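Side-chain contacts in valine-pyruvate aminotransferase (Salmonella typhimurium, PDB 3G7Q), which probably catalyses transfer of the amino group from L-valine to pyruvate, using pyridoxal 5'-phosphate and yielding 3-methyl-2-oxobutanoate and L-alanine: residues G32-G37 / I399-K404; F112-L117 / N241-M246; P156-L161 / W343-D348; P227-S232 / M390-E395. All blocks are in the same frame, centred on the assembly; numbering follows the deposited sequence. Where two conformers were deposited one is given.

Contact 1 of 4, residues G32-G37 / I399-K404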
# COMPACT_ATOMS: atom_id res chain seq x y z
N GLY A 32 -3.48 -26.49 18.04
CA GLY A 32 -3.52 -27.43 16.91
C GLY A 32 -4.69 -27.25 15.94
O GLY A 32 -5.26 -28.24 15.46
N ALA A 33 -5.04 -26.00 15.65
CA ALA A 33 -6.13 -25.69 14.71
C ALA A 33 -5.79 -26.14 13.30
O ALA A 33 -4.63 -26.12 12.89
CB ALA A 33 -6.42 -24.20 14.71
N ILE A 34 -6.82 -26.55 12.56
CA ILE A 34 -6.66 -26.96 11.17
C ILE A 34 -7.20 -25.77 10.38
O ILE A 34 -8.42 -25.60 10.23
CB ILE A 34 -7.39 -28.27 10.90
CG1 ILE A 34 -6.77 -29.37 11.78
CG2 ILE A 34 -7.29 -28.62 9.41
CD1 ILE A 34 -7.65 -30.56 11.97
N MSE A 35 -6.29 -24.93 9.89
CA MSE A 35 -6.66 -23.69 9.21
C MSE A 35 -6.63 -23.84 7.68
O MSE A 35 -5.59 -23.67 7.05
CB MSE A 35 -5.72 -22.55 9.66
CG MSE A 35 -5.84 -21.24 8.85
SE MSE A 35 -7.65 -20.55 8.69
CE MSE A 35 -7.21 -18.88 7.82
N LEU A 36 -7.79 -24.12 7.11
CA LEU A 36 -7.95 -24.34 5.65
C LEU A 36 -8.68 -23.21 4.97
O LEU A 36 -9.00 -23.31 3.78
CB LEU A 36 -8.69 -25.67 5.42
CG LEU A 36 -8.04 -26.89 6.08
CD1 LEU A 36 -8.84 -28.15 5.80
CD2 LEU A 36 -6.59 -27.11 5.61
N GLY A 37 -8.90 -22.11 5.69
CA GLY A 37 -9.63 -20.96 5.21
C GLY A 37 -8.84 -19.77 4.68
O GLY A 37 -9.43 -18.75 4.36
N ILE A 399 -4.63 -31.80 6.27
CA ILE A 399 -5.75 -31.95 5.33
C ILE A 399 -6.60 -33.13 5.72
O ILE A 399 -7.83 -33.00 5.88
CB ILE A 399 -5.27 -32.13 3.88
CG1 ILE A 399 -4.56 -30.87 3.36
CG2 ILE A 399 -6.46 -32.46 2.98
CD1 ILE A 399 -5.41 -29.68 3.15
N GLU A 400 -5.98 -34.28 5.96
CA GLU A 400 -6.76 -35.45 6.27
C GLU A 400 -7.52 -35.33 7.58
O GLU A 400 -8.67 -35.77 7.65
CB GLU A 400 -5.91 -36.70 6.29
CG GLU A 400 -6.79 -37.90 6.56
CD GLU A 400 -6.25 -39.19 6.06
OE1 GLU A 400 -5.19 -39.19 5.41
OE2 GLU A 400 -6.93 -40.20 6.32
N ALA A 401 -6.89 -34.75 8.60
CA ALA A 401 -7.57 -34.56 9.88
C ALA A 401 -8.78 -33.63 9.70
O ALA A 401 -9.84 -33.88 10.29
CB ALA A 401 -6.61 -34.01 10.93
N GLY A 402 -8.63 -32.58 8.90
CA GLY A 402 -9.75 -31.64 8.62
C GLY A 402 -10.88 -32.30 7.85
O GLY A 402 -12.07 -32.11 8.16
N VAL A 403 -10.52 -33.07 6.83
CA VAL A 403 -11.48 -33.77 5.98
C VAL A 403 -12.25 -34.82 6.77
O VAL A 403 -13.47 -34.97 6.61
CB VAL A 403 -10.79 -34.38 4.71
CG1 VAL A 403 -11.68 -35.40 4.00
CG2 VAL A 403 -10.36 -33.23 3.75
N LYS A 404 -11.56 -35.54 7.65
CA LYS A 404 -12.21 -36.53 8.48
C LYS A 404 -13.31 -35.88 9.33
O LYS A 404 -14.44 -36.40 9.42
CB LYS A 404 -11.19 -37.23 9.37
CG LYS A 404 -11.79 -38.29 10.31
CD LYS A 404 -10.70 -39.00 11.09
CE LYS A 404 -11.30 -40.04 12.04
NZ LYS A 404 -10.20 -40.77 12.72

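Contact 2 of 4, residues F112-L117 / N241-M246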
# COMPACT_ATOMS: atom_id res chain seq x y z
N PHE A 112 -9.13 -1.61 -5.82
CA PHE A 112 -9.63 -0.40 -5.21
C PHE A 112 -9.49 0.77 -6.17
O PHE A 112 -10.41 1.58 -6.31
CB PHE A 112 -8.88 -0.11 -3.90
CG PHE A 112 -9.37 1.11 -3.19
CD1 PHE A 112 -10.58 1.09 -2.51
CD2 PHE A 112 -8.64 2.28 -3.22
CE1 PHE A 112 -11.04 2.22 -1.86
CE2 PHE A 112 -9.09 3.40 -2.59
CZ PHE A 112 -10.29 3.38 -1.91
N TYR A 113 -8.35 0.88 -6.84
CA TYR A 113 -8.18 1.95 -7.83
C TYR A 113 -9.15 1.78 -9.01
O TYR A 113 -9.81 2.72 -9.42
CB TYR A 113 -6.75 2.03 -8.39
CG TYR A 113 -5.70 2.40 -7.37
CD1 TYR A 113 -5.84 3.54 -6.59
CD2 TYR A 113 -4.55 1.64 -7.21
CE1 TYR A 113 -4.88 3.89 -5.64
CE2 TYR A 113 -3.57 1.99 -6.28
CZ TYR A 113 -3.76 3.11 -5.49
OH TYR A 113 -2.81 3.47 -4.56
N LEU A 114 -9.23 0.57 -9.54
CA LEU A 114 -10.09 0.34 -10.71
C LEU A 114 -11.54 0.63 -10.38
O LEU A 114 -12.20 1.35 -11.14
CB LEU A 114 -9.90 -1.09 -11.25
CG LEU A 114 -8.47 -1.40 -11.74
CD1 LEU A 114 -8.35 -2.88 -12.09
CD2 LEU A 114 -8.09 -0.48 -12.89
N PHE A 115 -12.02 0.14 -9.24
CA PHE A 115 -13.41 0.39 -8.83
C PHE A 115 -13.68 1.88 -8.73
O PHE A 115 -14.70 2.37 -9.22
CB PHE A 115 -13.78 -0.32 -7.51
CG PHE A 115 -13.60 -1.84 -7.53
CD1 PHE A 115 -13.70 -2.58 -8.71
CD2 PHE A 115 -13.40 -2.54 -6.34
CE1 PHE A 115 -13.56 -3.98 -8.70
CE2 PHE A 115 -13.26 -3.92 -6.34
CZ PHE A 115 -13.35 -4.64 -7.52
N ASN A 116 -12.75 2.62 -8.14
CA ASN A 116 -12.86 4.07 -8.07
C ASN A 116 -12.82 4.76 -9.41
O ASN A 116 -13.46 5.78 -9.60
CB ASN A 116 -11.76 4.67 -7.19
CG ASN A 116 -12.11 4.59 -5.72
OD1 ASN A 116 -12.93 5.37 -5.24
ND2 ASN A 116 -11.48 3.67 -5.00
N LEU A 117 -12.05 4.22 -10.35
CA LEU A 117 -11.89 4.85 -11.66
C LEU A 117 -13.09 4.61 -12.58
O LEU A 117 -13.48 5.50 -13.33
CB LEU A 117 -10.60 4.32 -12.30
CG LEU A 117 -10.02 5.00 -13.53
CD1 LEU A 117 -9.61 6.42 -13.20
CD2 LEU A 117 -8.82 4.21 -14.05
N ASN A 241 -8.46 -2.74 -24.62
CA ASN A 241 -9.66 -2.62 -23.78
C ASN A 241 -9.63 -3.59 -22.60
O ASN A 241 -10.64 -3.75 -21.89
CB ASN A 241 -10.94 -2.85 -24.58
CG ASN A 241 -12.18 -2.32 -23.87
OD1 ASN A 241 -12.17 -1.22 -23.37
ND2 ASN A 241 -13.25 -3.11 -23.85
N ILE A 242 -8.51 -4.28 -22.41
CA ILE A 242 -8.38 -5.21 -21.30
C ILE A 242 -7.46 -4.62 -20.25
O ILE A 242 -6.46 -3.97 -20.56
CB ILE A 242 -7.90 -6.58 -21.77
CG1 ILE A 242 -9.02 -7.25 -22.57
CG2 ILE A 242 -7.52 -7.46 -20.56
CD1 ILE A 242 -8.69 -8.54 -23.12
N ILE A 243 -7.83 -4.82 -18.99
CA ILE A 243 -7.01 -4.42 -17.85
C ILE A 243 -6.63 -5.73 -17.18
O ILE A 243 -7.49 -6.44 -16.70
CB ILE A 243 -7.75 -3.50 -16.88
CG1 ILE A 243 -8.29 -2.23 -17.60
CG2 ILE A 243 -6.82 -3.07 -15.72
CD1 ILE A 243 -9.18 -1.37 -16.70
N LEU A 244 -5.33 -6.03 -17.14
CA LEU A 244 -4.83 -7.30 -16.63
C LEU A 244 -4.05 -7.10 -15.33
O LEU A 244 -3.07 -6.37 -15.34
CB LEU A 244 -3.95 -7.91 -17.72
CG LEU A 244 -3.21 -9.24 -17.56
CD1 LEU A 244 -4.18 -10.30 -17.12
CD2 LEU A 244 -2.55 -9.59 -18.91
N CYS A 245 -4.47 -7.76 -14.24
CA CYS A 245 -3.82 -7.61 -12.94
C CYS A 245 -2.99 -8.85 -12.66
O CYS A 245 -3.50 -9.97 -12.76
CB CYS A 245 -4.84 -7.42 -11.83
SG CYS A 245 -5.86 -5.94 -12.12
N MSE A 246 -1.72 -8.63 -12.32
CA MSE A 246 -0.80 -9.70 -11.99
C MSE A 246 -0.19 -9.40 -10.63
O MSE A 246 -0.33 -8.30 -10.10
CB MSE A 246 0.27 -9.85 -13.08
CG MSE A 246 -0.32 -10.17 -14.47
SE MSE A 246 1.10 -10.41 -15.76
CE MSE A 246 1.37 -12.58 -15.17

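Contact 3 of 4, residues P156-L161 / W343-D348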
# COMPACT_ATOMS: atom_id res chain seq x y z
N PRO A 156 -24.22 -18.10 -12.22
CA PRO A 156 -23.69 -18.91 -13.28
C PRO A 156 -24.54 -20.16 -13.59
O PRO A 156 -25.36 -20.59 -12.76
CB PRO A 156 -22.35 -19.36 -12.69
CG PRO A 156 -22.67 -19.57 -11.26
CD PRO A 156 -23.57 -18.39 -10.93
N ASN A 157 -24.36 -20.72 -14.78
CA ASN A 157 -24.92 -22.03 -15.07
C ASN A 157 -23.97 -23.05 -14.45
O ASN A 157 -22.79 -22.74 -14.22
CB ASN A 157 -25.01 -22.29 -16.57
CG ASN A 157 -26.11 -21.51 -17.25
OD1 ASN A 157 -27.11 -21.17 -16.63
ND2 ASN A 157 -25.94 -21.25 -18.54
N ILE A 158 -24.45 -24.26 -14.21
CA ILE A 158 -23.63 -25.34 -13.64
C ILE A 158 -23.59 -26.52 -14.60
O ILE A 158 -24.62 -26.97 -15.06
CB ILE A 158 -24.20 -25.81 -12.32
CG1 ILE A 158 -24.11 -24.67 -11.29
CG2 ILE A 158 -23.48 -27.08 -11.81
CD1 ILE A 158 -24.84 -24.97 -9.97
N GLU A 159 -22.39 -26.99 -14.92
CA GLU A 159 -22.19 -28.18 -15.74
C GLU A 159 -21.68 -29.28 -14.82
O GLU A 159 -20.63 -29.09 -14.20
CB GLU A 159 -21.13 -27.90 -16.79
CG GLU A 159 -20.74 -29.13 -17.63
CD GLU A 159 -19.60 -28.87 -18.60
OE1 GLU A 159 -18.77 -27.95 -18.41
OE2 GLU A 159 -19.50 -29.68 -19.55
N LEU A 160 -22.40 -30.38 -14.69
CA LEU A 160 -21.90 -31.52 -13.87
C LEU A 160 -20.86 -32.27 -14.68
O LEU A 160 -21.02 -32.43 -15.90
CB LEU A 160 -23.04 -32.43 -13.44
CG LEU A 160 -24.11 -31.77 -12.55
CD1 LEU A 160 -25.29 -32.72 -12.30
CD2 LEU A 160 -23.48 -31.28 -11.23
N LEU A 161 -19.79 -32.68 -14.02
CA LEU A 161 -18.68 -33.36 -14.66
C LEU A 161 -18.39 -34.72 -13.98
O LEU A 161 -18.89 -34.99 -12.89
CB LEU A 161 -17.45 -32.49 -14.61
CG LEU A 161 -17.54 -31.18 -15.40
CD1 LEU A 161 -16.32 -30.32 -15.03
CD2 LEU A 161 -17.66 -31.47 -16.92
N TRP A 343 -13.17 -25.82 -4.09
CA TRP A 343 -14.52 -25.31 -3.82
C TRP A 343 -15.42 -26.52 -3.73
O TRP A 343 -15.62 -27.27 -4.73
CB TRP A 343 -14.93 -24.38 -4.94
CG TRP A 343 -16.29 -23.77 -4.89
CD1 TRP A 343 -17.36 -24.08 -5.65
CD2 TRP A 343 -16.68 -22.62 -4.10
NE1 TRP A 343 -18.40 -23.24 -5.37
CE2 TRP A 343 -18.01 -22.34 -4.43
CE3 TRP A 343 -16.03 -21.84 -3.14
CZ2 TRP A 343 -18.72 -21.28 -3.84
CZ3 TRP A 343 -16.73 -20.78 -2.57
CH2 TRP A 343 -18.06 -20.52 -2.92
N LEU A 344 -15.98 -26.69 -2.53
CA LEU A 344 -16.80 -27.85 -2.20
C LEU A 344 -18.26 -27.48 -2.17
O LEU A 344 -18.65 -26.56 -1.47
CB LEU A 344 -16.40 -28.40 -0.84
CG LEU A 344 -14.88 -28.63 -0.63
CD1 LEU A 344 -14.58 -29.16 0.79
CD2 LEU A 344 -14.27 -29.51 -1.73
N TRP A 345 -19.06 -28.23 -2.94
CA TRP A 345 -20.51 -28.07 -3.00
C TRP A 345 -21.15 -29.31 -2.38
O TRP A 345 -21.12 -30.37 -2.98
CB TRP A 345 -20.96 -27.84 -4.43
CG TRP A 345 -22.45 -27.81 -4.65
CD1 TRP A 345 -23.42 -27.47 -3.74
CD2 TRP A 345 -23.13 -28.04 -5.89
NE1 TRP A 345 -24.67 -27.55 -4.33
CE2 TRP A 345 -24.51 -27.90 -5.65
CE3 TRP A 345 -22.70 -28.37 -7.18
CZ2 TRP A 345 -25.47 -28.07 -6.65
CZ3 TRP A 345 -23.68 -28.57 -8.18
CH2 TRP A 345 -25.04 -28.43 -7.89
N PHE A 346 -21.72 -29.14 -1.19
CA PHE A 346 -22.37 -30.21 -0.43
C PHE A 346 -23.78 -30.22 -0.95
O PHE A 346 -24.70 -29.64 -0.37
CB PHE A 346 -22.25 -29.95 1.07
CG PHE A 346 -20.82 -29.73 1.51
CD1 PHE A 346 -19.87 -30.73 1.37
CD2 PHE A 346 -20.42 -28.51 2.05
CE1 PHE A 346 -18.57 -30.53 1.77
CE2 PHE A 346 -19.11 -28.31 2.45
CZ PHE A 346 -18.19 -29.31 2.31
N LYS A 347 -23.97 -30.88 -2.10
CA LYS A 347 -25.24 -30.71 -2.83
C LYS A 347 -26.45 -31.12 -2.00
O LYS A 347 -26.48 -32.18 -1.42
CB LYS A 347 -25.22 -31.44 -4.19
CG LYS A 347 -26.50 -31.23 -5.04
CD LYS A 347 -26.35 -31.66 -6.52
CE LYS A 347 -27.63 -31.33 -7.32
NZ LYS A 347 -28.79 -32.12 -6.81
N ASP A 348 -27.41 -30.20 -1.92
CA ASP A 348 -28.65 -30.39 -1.16
C ASP A 348 -28.41 -30.59 0.36
O ASP A 348 -29.29 -31.14 1.04
CB ASP A 348 -29.50 -31.52 -1.75
CG ASP A 348 -29.83 -31.30 -3.22
OD1 ASP A 348 -30.08 -30.15 -3.63
OD2 ASP A 348 -29.81 -32.29 -3.95

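Contact 4 of 4, residues P227-S232 / M390-E395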
# COMPACT_ATOMS: atom_id res chain seq x y z
N PRO A 227 2.29 -16.67 -11.69
CA PRO A 227 3.05 -17.84 -11.24
C PRO A 227 2.76 -19.16 -11.93
O PRO A 227 3.42 -20.16 -11.63
CB PRO A 227 2.67 -17.91 -9.76
CG PRO A 227 1.24 -17.50 -9.78
CD PRO A 227 1.17 -16.37 -10.78
N GLY A 228 1.83 -19.18 -12.86
CA GLY A 228 1.58 -20.39 -13.64
C GLY A 228 0.88 -21.52 -12.91
O GLY A 228 1.01 -22.67 -13.29
N ILE A 229 0.09 -21.18 -11.90
CA ILE A 229 -0.69 -22.18 -11.15
C ILE A 229 -2.02 -22.41 -11.89
O ILE A 229 -3.11 -22.00 -11.42
CB ILE A 229 -0.89 -21.77 -9.69
CG1 ILE A 229 0.44 -21.38 -9.00
CG2 ILE A 229 -1.57 -22.96 -8.90
CD1 ILE A 229 0.35 -20.70 -7.68
N ILE A 230 -1.90 -23.06 -13.03
CA ILE A 230 -3.02 -23.36 -13.91
C ILE A 230 -2.82 -24.73 -14.49
O ILE A 230 -1.72 -25.07 -14.97
CB ILE A 230 -3.17 -22.24 -15.00
CG1 ILE A 230 -4.40 -22.50 -15.86
CG2 ILE A 230 -1.87 -22.15 -15.85
CD1 ILE A 230 -4.79 -21.31 -16.72
N PHE A 231 -3.88 -25.53 -14.46
CA PHE A 231 -3.85 -26.92 -14.87
C PHE A 231 -4.73 -27.23 -16.09
O PHE A 231 -5.00 -28.39 -16.41
CB PHE A 231 -4.30 -27.80 -13.70
CG PHE A 231 -3.75 -27.35 -12.35
CD1 PHE A 231 -2.39 -27.16 -12.15
CD2 PHE A 231 -4.59 -27.14 -11.26
CE1 PHE A 231 -1.89 -26.76 -10.95
CE2 PHE A 231 -4.10 -26.73 -10.07
CZ PHE A 231 -2.77 -26.52 -9.90
N SER A 232 -5.26 -26.20 -16.71
CA SER A 232 -6.13 -26.40 -17.83
C SER A 232 -5.64 -25.53 -18.96
O SER A 232 -4.78 -24.67 -18.75
CB SER A 232 -7.54 -25.96 -17.47
OG SER A 232 -7.46 -24.57 -17.14
N MSE A 390 -11.88 -24.24 0.63
CA MSE A 390 -10.71 -24.67 1.39
C MSE A 390 -9.44 -24.43 0.57
O MSE A 390 -9.49 -24.33 -0.67
CB MSE A 390 -10.79 -26.15 1.77
CG MSE A 390 -10.89 -27.10 0.63
SE MSE A 390 -10.58 -28.95 1.32
CE MSE A 390 -8.69 -28.93 1.43
N ASN A 391 -8.32 -24.36 1.27
CA ASN A 391 -6.98 -24.18 0.68
C ASN A 391 -6.34 -25.56 0.72
O ASN A 391 -6.31 -26.18 1.78
CB ASN A 391 -6.20 -23.15 1.50
CG ASN A 391 -4.83 -22.86 0.92
OD1 ASN A 391 -4.12 -23.77 0.50
ND2 ASN A 391 -4.44 -21.56 0.93
N TYR A 392 -5.88 -26.08 -0.43
CA TYR A 392 -5.30 -27.46 -0.48
C TYR A 392 -3.79 -27.54 -0.25
O TYR A 392 -3.20 -28.62 -0.36
CB TYR A 392 -5.68 -28.16 -1.80
CG TYR A 392 -5.10 -27.57 -3.07
CD1 TYR A 392 -3.78 -27.85 -3.45
CD2 TYR A 392 -5.87 -26.77 -3.90
CE1 TYR A 392 -3.24 -27.31 -4.60
CE2 TYR A 392 -5.35 -26.27 -5.08
CZ TYR A 392 -4.03 -26.52 -5.41
OH TYR A 392 -3.50 -25.99 -6.56
N VAL A 393 -3.18 -26.42 0.08
CA VAL A 393 -1.73 -26.32 0.31
C VAL A 393 -1.18 -26.89 1.63
O VAL A 393 -0.05 -27.40 1.64
CB VAL A 393 -1.27 -24.83 0.25
CG1 VAL A 393 0.09 -24.64 0.88
CG2 VAL A 393 -1.32 -24.34 -1.16
N PRO A 394 -1.92 -26.78 2.75
CA PRO A 394 -1.35 -27.30 4.01
C PRO A 394 -0.93 -28.78 3.95
O PRO A 394 -1.34 -29.53 3.08
CB PRO A 394 -2.49 -27.11 5.01
CG PRO A 394 -3.24 -25.97 4.46
CD PRO A 394 -3.24 -26.20 2.98
N GLU A 395 -0.09 -29.19 4.91
CA GLU A 395 0.43 -30.56 4.86
C GLU A 395 -0.70 -31.59 4.90
O GLU A 395 -1.72 -31.39 5.56
CB GLU A 395 1.44 -30.82 5.99
CG GLU A 395 2.73 -29.96 5.87
CD GLU A 395 3.43 -30.12 4.52
OE1 GLU A 395 3.55 -31.26 4.02
OE2 GLU A 395 3.86 -29.10 3.96

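Contact 1 of 4, residues G32-G37 / I399-K404
Ile399 meets Leu36 at the start of this stretch of helix, methyl against methyl. Its CB bond leaves the helix away from 32-37, but with CG1 set beside the backbone N (chi1 -65°) and the chain bent again at chi2 (-69°), CD1 swings back and lies 3.7 Å from Leu36 CD2. Ile399 also touches Thr318 and Ile321 of helix 299-325, so one side chain ties three elements together. Two residues on, the CB of Ala401 offers a small apolar bump at the margin of the contact, and Ile34 CD1 settles 3.8 Å from it. Gly402 comes next and is where the two backbones draw closest, its CA 6.2 Å from the CA of Ile34. Having no side chain, it lets both branches of Ile34 lie against bare main chain: CD1 is 3.8 Å from Gly402 N, and CG2 is 4.0 Å from Gly402 CA. No hydrogen bond crosses the interface, which is held by van der Waals packing. It is a helix-on-strand packing in which helix 396-416 lies against strand 34-35 and the residue after it, Leu36; strand 34-35 itself pairs in parallel with 365-366.

Contact 2 of 4, residues F112-L117 / N241-M246
A buried, wholly apolar helix-on-sheet contact joins Leu114 of helix 107-118 to Ile243 and Cys245 of strand 242-247, on a face of the seven-stranded mixed sheet of the large domain that class I aminotransferases share. The helix contributes one residue. Leu114 points at the strand and divides its two methyls between Ile243 and Cys245: CD1 lies 3.9 Å from Ile243 CG2 and equally 3.9 Å from Cys245 SG, while CD2 straddles the isoleucine, 4.0 Å from its CG2 and 4.1 Å from its CD1. With chi1 of Ile243 at -57°, CG2 is opposite the backbone N, and both CG2 and CD1 meet the leucine. Leu114 and Ile243 run past one another in opposite directions, which lays branch alongside branch. Ile243 and Cys245 are two apart in the strand and both face the helix, whereas Leu244 between them turns to the far side. Val217 of the adjacent strand 216-219 also touches Leu114 and Ile243, so the leucine rests across two strands.

Within the helix, Asn116 ND2 bonds to Phe112 O at 2.7 Å from above the carbonyl plane, sharing that oxygen with Asn116 N. Across the contact itself there is no polar bond, and the cysteine sulfur meets Leu114 simply as an apolar surface; shape and exclusion of water, rather than directed bonding, therefore set how the helix sits on the strand.

Contact 3 of 4, residues P156-L161 / W343-D348
Trp345 reaches across to Ile158 and Leu160 with the far end of its indole. From CB the side chain heads toward 156-161, CG being swung opposite the backbone N (chi1 173°), which extends the ring out from its strand. In the five-membered ring, NE1 hydrogen-bonds to Gln386 OE1, an anchor that limits rotation of the indole. One face of the ring receives Lys347 CB, 3.8 Å above the plane and displaced toward the rim. Farther out, the six-membered ring makes the crossing contact. CZ3 lies 3.9 Å from Ile158 CG2 and 4.1 Å from Leu160 CD2, and CH2 is 4.0 Å from Ile158 CD1. The CG2 and CD2 methyls meet the ring obliquely; the Ile158 side chain comes from the opposite direction to Trp345, while that of Leu160 crosses it at about a right angle.

The two strands belong to one mixed six-stranded sheet but are not neighbours in it. The indole reaches strand 157-161 although two strands, 165-169 and 332-334, lie between in sheet order; Phe166 of strand 165-169 and His383 also meet it edge-to-face. Ile158 keeps a second partner in Tyr168, again on strand 165-169. Past the end of strand 341-345 the chain passes through an inverse gamma turn centred on Phe346. Leu160 is exposed, and Lys347 NZ forms a salt bridge with Asp348 OD2 at 3.0 Å, on the syn side and 30° out of the carboxylate plane.

Contact 4 of 4, residues P227-S232 / M390-E395
The Phe231 ring receives Tyr392 at its edge: the phenol oxygen lies in the plane of the phenyl ring, 3.5 Å from Phe231 CZ and 3.6 Å from Phe231 CE2. The two aromatic side chains advance on each other from opposite directions, so it is the hydroxyl end of one that abuts the C-H rim of the other, and neither ring lies over the other's face. This is van der Waals contact with at most a weak electrostatic component, since aromatic C-H groups carry slight positive charge and the oxygen slight negative. The hydroxyl has its stronger partner in Ala339 O, with which it hydrogen-bonds, and that bond helps to hold the oxygen beside the phenyl edge. Ile229 lies more loosely alongside, its CG2 4.3 Å from Tyr392 OH.

Tyr392 takes the crowded position at its first torsion, with CG lodged between the backbone N and the carbonyl carbon (chi1 66°), and this sends the ring across toward 227-232. Next to it, Asn391 closes an Asx turn: its OD1 accepts from Val393 N at 2.8 Å, in the carbonyl plane, as the chain leaves the strand. The Asn391 amide nitrogen also bonds to the carbonyls of Gly38 and Asn40.

In the fold, the loop 227-232 comes in the chain between strands 216-219 and 242-247 and is bonded through its backbone to Glu337 and Ala339. Tyr392 just follows strand 387-391, and helix 299-325 serves both sides, with Tyr311 touching Ile229 and Tyr392 alike.

In the fold
Contacts 1, 2 and 4 are buried, whereas contact 3 is only partly so and carries an exposed leucine at its edge. Contacts 1 and 2 each set a helix on a strand through apolar packing, with a cysteine sulfur among the partners in contact 2, yet they lie on opposite sides of the chain's centre, about 35 Å apart between centres. Contacts 3 and 4 use aromatic side chains and reach the same six-stranded sheet through neighbouring strands 341-345 and 387-391, where Leu344 touches Met390. Contact 4 also adjoins contact 1: Leu36 O probably accepts a hydrogen bond from Asn391 N, and Ile399 packs on Met390. In contacts 3 and 4 the tryptophan and tyrosine add polar anchors beyond the interface.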